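Local coordinates for ribulose bisphosphate carboxylase (Pyrococcus horikoshii, PDB 2D69), which catalyses the addition of carbon dioxide and water to ribulose 1,5-bisphosphate, giving two molecules of 3-phosphoglycerate, and probably serves an archaeal AMP degradation pathway, at residues Q141-F146 against G272-A277; T155-K160 against Y175-G180; I182-D187 against V307-T312. All coordinates share one frame; numbering follows the deposited sequence.

Contact 1: residues Q141-F146 against G272-A277; sequences QGIREF and GLAIHA
F146 and I143, one helical turn apart in helix 139-147, both lean on the methyl of A274 at the start of strand 274-278. From the CB of F146 outward, the first torsion (chi1 77°) places CG between the backbone N and the carbonyl carbon, a setting that turns the ring back over the preceding turn of its own helix. One face of the ring therefore lies under I143, whose CA stands 3.8 Å above the F146 ring plane, displaced toward the rim. From CD1 the ring runs on to CE1, which comes within 4.3 Å of A274 CB, and then to CZ, which makes the nearest approach, 4.2 Å to the same A274 CB. The methyl sits at the ring edge, near its plane, so the phenyl meets the strand edge-on while one face packs on I143 of its own helix. I143 CG1 lies on that face side, 3.8 Å from F146 CZ and 4.4 Å from A274 CB, so ring and branched chain meet the same methyl. The approaches to A274 CB are loose van der Waals distances, and the contact is apolar throughout.

Helix 139-147 lies across the N-terminal mouth of the alpha/beta barrel, at the end away from the active site. I143 also touches Y248, Q309 and F344, residues at or near the beginnings of three other barrel strands, and F146 meets the rings of F138 and Y248 edge-to-face. R144, buried beside F344, forms a salt bridge with D366, while the exposed E145 forms one with R208 of the second subunit.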
loop_
_atom_site.group_PDB
_atom_site.type_symbol
_atom_site.label_atom_id
_atom_site.label_comp_id
_atom_site.label_asym_id
_atom_site.label_seq_id
_atom_site.Cartn_x
_atom_site.Cartn_y
_atom_site.Cartn_z
ATOM N N GLN A 141 -26.155 -5.774 27.527
ATOM C CA GLN A 141 -26.846 -4.527 27.212
ATOM C C GLN A 141 -26.599 -4.097 25.784
ATOM O O GLN A 141 -27.485 -3.662 25.153
ATOM C CB GLN A 141 -26.550 -3.388 28.232
ATOM C CG GLN A 141 -27.162 -3.698 29.677
ATOM C CD GLN A 141 -28.631 -4.244 29.671
ATOM O OE1 GLN A 141 -29.544 -3.636 29.075
ATOM N NE2 GLN A 141 -28.840 -5.376 30.331
ATOM N N GLY A 142 -25.420 -4.349 25.246
ATOM C CA GLY A 142 -25.157 -4.009 23.854
ATOM C C GLY A 142 -26.005 -4.798 22.870
ATOM O O GLY A 142 -26.551 -4.234 21.915
ATOM N N ILE A 143 -26.116 -6.106 23.108
ATOM C CA ILE A 143 -26.916 -6.975 22.271
ATOM C C ILE A 143 -28.345 -6.605 22.432
ATOM O O ILE A 143 -29.070 -6.478 21.443
ATOM C CB ILE A 143 -26.662 -8.455 22.617
ATOM C CG1 ILE A 143 -25.297 -8.901 22.046
ATOM C CG2 ILE A 143 -27.792 -9.385 22.087
ATOM C CD1 ILE A 143 -24.731 -10.094 22.743
ATOM N N ARG A 144 -28.791 -6.392 23.662
ATOM C CA ARG A 144 -30.208 -6.025 23.826
ATOM C C ARG A 144 -30.531 -4.779 23.059
ATOM O O ARG A 144 -31.631 -4.655 22.492
ATOM C CB ARG A 144 -30.578 -5.840 25.293
ATOM C CG ARG A 144 -30.757 -7.137 26.081
ATOM C CD ARG A 144 -31.491 -6.940 27.416
ATOM N NE ARG A 144 -31.741 -8.203 28.066
ATOM C CZ ARG A 144 -32.652 -9.081 27.704
ATOM N NH1 ARG A 144 -33.465 -8.862 26.682
ATOM N NH2 ARG A 144 -32.757 -10.203 28.356
ATOM N N GLU A 145 -29.589 -3.835 23.055
ATOM C CA GLU A 145 -29.773 -2.571 22.332
ATOM C C GLU A 145 -29.881 -2.739 20.803
ATOM O O GLU A 145 -30.807 -2.186 20.163
ATOM C CB GLU A 145 -28.658 -1.606 22.670
ATOM C CG GLU A 145 -28.700 -0.284 21.928
ATOM C CD GLU A 145 -27.535 0.657 22.281
ATOM O OE1 GLU A 145 -26.338 0.235 22.251
ATOM O OE2 GLU A 145 -27.818 1.844 22.538
ATOM N N PHE A 146 -28.989 -3.505 20.198
ATOM C CA PHE A 146 -29.011 -3.630 18.725
ATOM C C PHE A 146 -30.060 -4.610 18.248
ATOM O O PHE A 146 -30.510 -4.532 17.110
ATOM C CB PHE A 146 -27.575 -3.824 18.117
ATOM C CG PHE A 146 -26.973 -5.183 18.249
ATOM C CD1 PHE A 146 -25.725 -5.333 18.880
ATOM C CD2 PHE A 146 -27.566 -6.286 17.671
ATOM C CE1 PHE A 146 -25.099 -6.587 18.970
ATOM C CE2 PHE A 146 -26.979 -7.552 17.773
ATOM C CZ PHE A 146 -25.728 -7.708 18.425
ATOM N N GLY A 272 -17.436 -3.967 14.516
ATOM C CA GLY A 272 -18.721 -3.929 15.210
ATOM C C GLY A 272 -19.500 -5.240 15.341
ATOM O O GLY A 272 -20.719 -5.263 15.235
ATOM N N LEU A 273 -18.783 -6.347 15.540
ATOM C CA LEU A 273 -19.392 -7.651 15.602
ATOM C C LEU A 273 -19.402 -8.199 17.045
ATOM O O LEU A 273 -18.347 -8.211 17.695
ATOM C CB LEU A 273 -18.557 -8.593 14.714
ATOM C CG LEU A 273 -18.517 -8.275 13.213
ATOM C CD1 LEU A 273 -17.498 -9.150 12.513
ATOM C CD2 LEU A 273 -19.899 -8.496 12.588
ATOM N N ALA A 274 -20.571 -8.674 17.510
ATOM C CA ALA A 274 -20.656 -9.490 18.737
ATOM C C ALA A 274 -20.186 -10.910 18.426
ATOM O O ALA A 274 -20.379 -11.389 17.310
ATOM C CB ALA A 274 -22.019 -9.514 19.238
ATOM N N ILE A 275 -19.575 -11.555 19.407
ATOM C CA ILE A 275 -19.062 -12.914 19.299
ATOM C C ILE A 275 -19.950 -13.872 20.107
ATOM O O ILE A 275 -20.227 -13.667 21.285
ATOM C CB ILE A 275 -17.625 -13.030 19.793
ATOM C CG1 ILE A 275 -16.661 -12.180 18.953
ATOM C CG2 ILE A 275 -17.135 -14.459 19.728
ATOM C CD1 ILE A 275 -15.276 -12.052 19.526
ATOM N N HIS A 276 -20.432 -14.887 19.418
ATOM C CA HIS A 276 -21.121 -15.997 20.010
ATOM C C HIS A 276 -20.113 -17.138 20.073
ATOM O O HIS A 276 -19.610 -17.589 19.059
ATOM C CB HIS A 276 -22.329 -16.409 19.177
ATOM C CG HIS A 276 -23.015 -17.622 19.721
ATOM N ND1 HIS A 276 -24.146 -17.547 20.501
ATOM C CD2 HIS A 276 -22.690 -18.934 19.643
ATOM C CE1 HIS A 276 -24.501 -18.773 20.859
ATOM N NE2 HIS A 276 -23.616 -19.631 20.376
ATOM N N ALA A 277 -19.806 -17.585 21.276
ATOM C CA ALA A 277 -18.841 -18.649 21.447
ATOM C C ALA A 277 -19.579 -19.968 21.593
ATOM O O ALA A 277 -20.411 -20.153 22.490
ATOM C CB ALA A 277 -17.990 -18.382 22.664
#

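Contact 2: residues T155-K160 against Y175-G180; sequences TATVPK and YELWSG. With SO4 (sulfate ion), chain E.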
loop_
_atom_site.group_PDB
_atom_site.type_symbol
_atom_site.label_atom_id
_atom_site.label_comp_id
_atom_site.label_asym_id
_atom_site.label_seq_id
_atom_site.Cartn_x
_atom_site.Cartn_y
_atom_site.Cartn_z
ATOM N N THR A 155 -34.247 -15.697 21.494
ATOM C CA THR A 155 -34.354 -17.038 20.944
ATOM C C THR A 155 -33.442 -17.294 19.745
ATOM O O THR A 155 -33.110 -16.393 18.966
ATOM C CB THR A 155 -35.757 -17.340 20.551
ATOM O OG1 THR A 155 -36.158 -16.457 19.501
ATOM C CG2 THR A 155 -36.715 -17.136 21.703
ATOM N N ALA A 156 -33.037 -18.557 19.636
ATOM C CA ALA A 156 -32.129 -19.041 18.615
ATOM C C ALA A 156 -32.571 -20.419 18.179
ATOM O O ALA A 156 -33.130 -21.187 18.979
ATOM C CB ALA A 156 -30.727 -19.113 19.157
ATOM N N THR A 157 -32.327 -20.718 16.898
ATOM C CA THR A 157 -32.516 -22.047 16.354
ATOM C C THR A 157 -31.424 -22.471 15.354
ATOM O O THR A 157 -31.148 -21.770 14.390
ATOM C CB THR A 157 -33.864 -22.120 15.706
ATOM O OG1 THR A 157 -34.865 -22.147 16.737
ATOM C CG2 THR A 157 -34.081 -23.460 15.051
ATOM N N VAL A 158 -30.827 -23.633 15.597
ATOM C CA VAL A 158 -29.993 -24.321 14.603
ATOM C C VAL A 158 -30.908 -25.231 13.785
ATOM O O VAL A 158 -31.612 -26.048 14.356
ATOM C CB VAL A 158 -28.984 -25.271 15.261
ATOM C CG1 VAL A 158 -28.043 -25.879 14.195
ATOM C CG2 VAL A 158 -28.204 -24.561 16.363
ATOM N N PRO A 159 -30.930 -25.115 12.461
ATOM C CA PRO A 159 -31.764 -26.024 11.682
ATOM C C PRO A 159 -31.349 -27.492 11.870
ATOM O O PRO A 159 -30.230 -27.808 12.291
ATOM C CB PRO A 159 -31.560 -25.553 10.240
ATOM C CG PRO A 159 -31.145 -24.140 10.359
ATOM C CD PRO A 159 -30.275 -24.112 11.601
ATOM N N LYS A 160 -32.330 -28.355 11.635
ATOM C CA LYS A 160 -32.207 -29.815 11.661
ATOM C C LYS A 160 -32.603 -30.354 10.282
ATOM O O LYS A 160 -33.643 -29.935 9.765
ATOM C CB LYS A 160 -33.184 -30.405 12.695
ATOM C CG LYS A 160 -32.818 -30.140 14.171
ATOM C CD LYS A 160 -31.442 -30.669 14.557
ATOM C CE LYS A 160 -30.726 -29.798 15.627
ATOM N NZ LYS A 160 -31.257 -30.187 17.000
ATOM N N TYR A 175 -35.985 -18.295 6.439
ATOM C CA TYR A 175 -37.182 -17.420 6.276
ATOM C C TYR A 175 -38.293 -17.865 7.208
ATOM O O TYR A 175 -38.954 -17.035 7.820
ATOM C CB TYR A 175 -37.692 -17.464 4.848
ATOM C CG TYR A 175 -38.831 -16.532 4.601
ATOM C CD1 TYR A 175 -40.125 -16.987 4.630
ATOM C CD2 TYR A 175 -38.615 -15.167 4.454
ATOM C CE1 TYR A 175 -41.188 -16.137 4.377
ATOM C CE2 TYR A 175 -39.661 -14.294 4.258
ATOM C CZ TYR A 175 -40.945 -14.792 4.222
ATOM O OH TYR A 175 -42.006 -13.963 4.047
ATOM N N GLU A 176 -38.512 -19.171 7.265
ATOM C CA GLU A 176 -39.508 -19.741 8.145
ATOM C C GLU A 176 -39.253 -19.439 9.615
ATOM O O GLU A 176 -40.151 -19.003 10.340
ATOM C CB GLU A 176 -39.611 -21.285 7.947
ATOM C CG GLU A 176 -40.172 -21.757 6.607
ATOM C CD GLU A 176 -41.521 -21.134 6.268
ATOM O OE1 GLU A 176 -41.630 -20.402 5.259
ATOM O OE2 GLU A 176 -42.479 -21.416 7.009
ATOM N N LEU A 177 -38.022 -19.651 10.039
ATOM C CA LEU A 177 -37.676 -19.545 11.459
ATOM C C LEU A 177 -37.760 -18.139 11.966
ATOM O O LEU A 177 -38.398 -17.876 13.003
ATOM C CB LEU A 177 -36.276 -20.076 11.696
ATOM C CG LEU A 177 -36.134 -21.574 11.475
ATOM C CD1 LEU A 177 -34.701 -21.975 11.391
ATOM C CD2 LEU A 177 -36.758 -22.309 12.604
ATOM N N TRP A 178 -37.138 -17.237 11.212
ATOM C CA TRP A 178 -37.182 -15.795 11.484
ATOM C C TRP A 178 -38.617 -15.257 11.412
ATOM O O TRP A 178 -39.059 -14.592 12.344
ATOM C CB TRP A 178 -36.278 -15.021 10.489
ATOM C CG TRP A 178 -34.785 -14.986 10.787
ATOM C CD1 TRP A 178 -34.194 -14.973 12.002
ATOM C CD2 TRP A 178 -33.724 -14.946 9.831
ATOM N NE1 TRP A 178 -32.832 -14.871 11.869
ATOM C CE2 TRP A 178 -32.519 -14.839 10.543
ATOM C CE3 TRP A 178 -33.674 -14.903 8.432
ATOM C CZ2 TRP A 178 -31.294 -14.776 9.917
ATOM C CZ3 TRP A 178 -32.492 -14.869 7.829
ATOM C CH2 TRP A 178 -31.293 -14.812 8.564
ATOM N N SER A 179 -39.342 -15.539 10.325
ATOM C CA SER A 179 -40.732 -15.081 10.162
ATOM C C SER A 179 -41.694 -15.529 11.282
ATOM O O SER A 179 -42.635 -14.818 11.631
ATOM C CB SER A 179 -41.319 -15.504 8.790
ATOM O OG SER A 179 -40.581 -14.958 7.716
ATOM N N GLY A 180 -41.461 -16.700 11.835
ATOM C CA GLY A 180 -42.310 -17.206 12.889
ATOM C C GLY A 180 -41.979 -16.645 14.256
ATOM O O GLY A 180 -42.729 -16.867 15.204
HETATM S S SO4 E . -31.603 -29.318 20.350
HETATM O O1 SO4 E . -32.311 -30.191 19.428
HETATM O O2 SO4 E . -31.365 -29.990 21.604
HETATM O O3 SO4 E . -30.324 -29.017 19.737
HETATM O O4 SO4 E . -32.342 -28.081 20.530
#
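The first beta-alpha-beta unit of the barrel is packed together here, with L177 of helix 167-179 resting on T157, the last residue of strand 154-157, and on P159 just beyond it. L177 spreads both branches over the strand. Its CD2 lies 3.8 Å from T157 CG2, and its CD1 approaches the same methyl at 4.0 Å before reaching P159 CG at 4.3 Å. T157 and L177 cross at about a right angle. The threonine offers carbon rather than oxygen because CG2 stands anti to the backbone N (chi1 -73° for OG1), while OG1 turns back to make a weak bond to A156 O. On its backbone side T157 pairs with L184 and K186 of strand 184-186, the parallel neighbour to which the helix leads: this is the crossover of a beta-alpha-beta unit, with the helix covering the outer surface of the barrel sheet.

The T157 side chain also comes within about 4 Å, nearest atoms, of G372, a predicted substrate-binding residue. Past the strand, K160, predicted to be the proton acceptor, bends its chain at three torsions to bring NZ 2.6 Å from sulfate O1, with a weak bond to O3. The same sulfate is held by G350 N, G373 N and Q370 NE2, all from predicted substrate-binding residues. The ion is probably from the crystallisation liquor, and its place is consistent with a site for a substrate phosphate.

Contact 3: residues I182-D187 against V307-T312; sequences IDLLKD and VDQIHT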
loop_
_atom_site.group_PDB
_atom_site.type_symbol
_atom_site.label_atom_id
_atom_site.label_comp_id
_atom_site.label_asym_id
_atom_site.label_seq_id
_atom_site.Cartn_x
_atom_site.Cartn_y
_atom_site.Cartn_z
ATOM N N ILE A 182 -38.295 -16.396 15.595
ATOM C CA ILE A 182 -36.975 -16.648 16.153
ATOM C C ILE A 182 -36.105 -15.397 15.966
ATOM O O ILE A 182 -36.159 -14.713 14.914
ATOM C CB ILE A 182 -36.274 -17.904 15.514
ATOM C CG1 ILE A 182 -36.996 -19.154 15.910
ATOM C CG2 ILE A 182 -34.860 -18.089 16.045
ATOM C CD1 ILE A 182 -36.995 -19.414 17.442
ATOM N N ASP A 183 -35.295 -15.098 16.967
ATOM C CA ASP A 183 -34.472 -13.912 16.868
ATOM C C ASP A 183 -33.207 -14.206 16.064
ATOM O O ASP A 183 -32.854 -13.437 15.162
ATOM C CB ASP A 183 -34.115 -13.342 18.232
ATOM C CG ASP A 183 -35.320 -13.020 19.061
ATOM O OD1 ASP A 183 -36.079 -12.128 18.637
ATOM O OD2 ASP A 183 -35.582 -13.603 20.144
ATOM N N LEU A 184 -32.575 -15.347 16.374
ATOM C CA LEU A 184 -31.257 -15.681 15.929
ATOM C C LEU A 184 -31.184 -17.030 15.201
ATOM O O LEU A 184 -31.448 -18.084 15.778
ATOM C CB LEU A 184 -30.377 -15.716 17.162
ATOM C CG LEU A 184 -30.239 -14.436 17.976
ATOM C CD1 LEU A 184 -29.395 -14.725 19.197
ATOM C CD2 LEU A 184 -29.642 -13.326 17.128
ATOM N N LEU A 185 -30.883 -17.011 13.900
ATOM C CA LEU A 185 -30.565 -18.210 13.176
ATOM C C LEU A 185 -29.203 -18.594 13.645
ATOM O O LEU A 185 -28.368 -17.718 13.877
ATOM C CB LEU A 185 -30.538 -17.920 11.694
ATOM C CG LEU A 185 -30.156 -19.105 10.788
ATOM C CD1 LEU A 185 -31.188 -20.240 10.846
ATOM C CD2 LEU A 185 -29.951 -18.607 9.383
ATOM N N LYS A 186 -28.935 -19.883 13.800
ATOM C CA LYS A 186 -27.640 -20.312 14.281
ATOM C C LYS A 186 -27.112 -21.447 13.423
ATOM O O LYS A 186 -27.782 -22.442 13.227
ATOM C CB LYS A 186 -27.704 -20.702 15.768
ATOM C CG LYS A 186 -26.402 -21.159 16.408
ATOM C CD LYS A 186 -26.504 -21.476 17.926
ATOM C CE LYS A 186 -25.313 -22.400 18.381
ATOM N NZ LYS A 186 -24.758 -23.456 17.361
ATOM N N ASP A 187 -25.891 -21.312 12.938
ATOM C CA ASP A 187 -25.223 -22.420 12.260
ATOM C C ASP A 187 -24.745 -23.433 13.277
ATOM O O ASP A 187 -24.281 -23.046 14.347
ATOM C CB ASP A 187 -23.949 -21.957 11.554
ATOM C CG ASP A 187 -24.204 -21.192 10.275
ATOM O OD1 ASP A 187 -25.333 -21.194 9.717
ATOM O OD2 ASP A 187 -23.267 -20.544 9.759
ATOM N N VAL A 307 -15.987 -12.666 24.703
ATOM C CA VAL A 307 -17.136 -13.236 23.977
ATOM C C VAL A 307 -18.351 -12.563 24.527
ATOM O O VAL A 307 -18.345 -12.173 25.682
ATOM C CB VAL A 307 -17.209 -14.812 24.106
ATOM C CG1 VAL A 307 -15.934 -15.431 23.629
ATOM C CG2 VAL A 307 -17.586 -15.220 25.456
ATOM N N ASP A 308 -19.375 -12.339 23.711
ATOM C CA ASP A 308 -20.589 -11.648 24.174
ATOM C C ASP A 308 -21.688 -12.575 24.692
ATOM O O ASP A 308 -22.624 -12.138 25.431
ATOM C CB ASP A 308 -21.137 -10.817 23.043
ATOM C CG ASP A 308 -20.178 -9.767 22.615
ATOM O OD1 ASP A 308 -20.224 -8.677 23.229
ATOM O OD2 ASP A 308 -19.364 -9.942 21.673
ATOM N N GLN A 309 -21.579 -13.845 24.299
ATOM C CA GLN A 309 -22.509 -14.910 24.725
ATOM C C GLN A 309 -21.816 -16.259 24.600
ATOM O O GLN A 309 -20.939 -16.439 23.754
ATOM C CB GLN A 309 -23.847 -14.894 23.974
ATOM C CG GLN A 309 -23.766 -14.901 22.521
ATOM C CD GLN A 309 -25.080 -14.514 21.856
ATOM O OE1 GLN A 309 -25.611 -15.286 21.035
ATOM N NE2 GLN A 309 -25.560 -13.356 22.155
ATOM N N ILE A 310 -22.135 -17.169 25.488
ATOM C CA ILE A 310 -21.465 -18.481 25.481
ATOM C C ILE A 310 -22.390 -19.542 26.080
ATOM O O ILE A 310 -23.137 -19.270 27.037
ATOM C CB ILE A 310 -20.101 -18.428 26.254
ATOM C CG1 ILE A 310 -19.324 -19.728 26.136
ATOM C CG2 ILE A 310 -20.330 -18.135 27.704
ATOM C CD1 ILE A 310 -17.906 -19.624 26.604
ATOM N N HIS A 311 -22.344 -20.731 25.476
ATOM C CA HIS A 311 -23.105 -21.901 25.905
ATOM C C HIS A 311 -22.625 -22.294 27.267
ATOM O O HIS A 311 -21.432 -22.428 27.428
ATOM C CB HIS A 311 -22.846 -23.089 24.941
ATOM C CG HIS A 311 -23.483 -22.931 23.587
ATOM N ND1 HIS A 311 -24.792 -23.288 23.338
ATOM C CD2 HIS A 311 -22.986 -22.490 22.405
ATOM C CE1 HIS A 311 -25.081 -23.035 22.067
ATOM N NE2 HIS A 311 -23.998 -22.567 21.475
ATOM N N THR A 312 -23.528 -22.500 28.227
ATOM C CA THR A 312 -23.167 -23.060 29.555
ATOM C C THR A 312 -23.841 -24.392 30.016
ATOM O O THR A 312 -23.415 -24.928 31.044
ATOM C CB THR A 312 -23.437 -22.032 30.636
ATOM O OG1 THR A 312 -24.797 -21.612 30.536
ATOM C CG2 THR A 312 -22.611 -20.735 30.382
#
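K186 and H311 reach toward each other from opposite directions across the inside of the barrel, and they carry most of the contact. The lysine chain leaves its strand with CG anti to the backbone N (chi1 -179°) and stays extended as far as CE, so that this methylene arrives at the imidazole. K186 CE lies 3.4 Å from H311 NE2 and 3.7 Å from H311 CE1, at the ring edge and in its plane, so the lysine uses the edge of the imidazole, not a face. Only at the last torsion does the lysine bend, and this swings NZ to the carbonyl of the next residue: K186 NZ donates to D187 O at 3.1 Å, tilted 33° out of the carbonyl plane. K186 NZ ends 4.3 Å from H311 NE2, near but not bonded.

Strands 184-186 and 309-311 face each other across the eight-stranded parallel barrel, with CA atoms still 12.6 Å apart at K186 and H311, so the gap is bridged by side chains reaching in from both strands. This is the catalytic, C-terminal end: K186 is predicted to bind magnesium through a carbamate, which is absent here, and H311 is predicted to bind substrate. K186 also touches H276 and H278, and a sulfate lies about 3 Å from the H311 side chain.

One layer deeper, toward the N-terminal end of the barrel, L184 and Q309 make a lighter contact across the same interior. L184 CD1 stops 4.2 Å from Q309 OE1, a van der Waals approach. The amide is fixed by others: H276 ND1 bonds to Q309 OE1, and Q309 NE2 bonds to Y248 OH, which satisfies this buried polar group inside the barrel.

From the N terminus, helix 139-147 opens contact 1. Contact 2 opens on the next element, strand 154-157, and closes after a short connection of 14 residues, nested inside the long loop of contact 1. Contact 3 opens next, on strand 184-186, in series with contact 2. Strand 274-278 then closes contact 1, and only afterwards strand 309-311 closes contact 3, so these two loops cross. Together they join the helix at the N-terminal end of the barrel, the outer helical layer and the barrel interior. T155 O and L184 N bond strand 154-157 of contact 2 to its neighbour 184-186 of contact 3; the D308 carboxylate, just before strand 309-311, takes I275 N of contact 1.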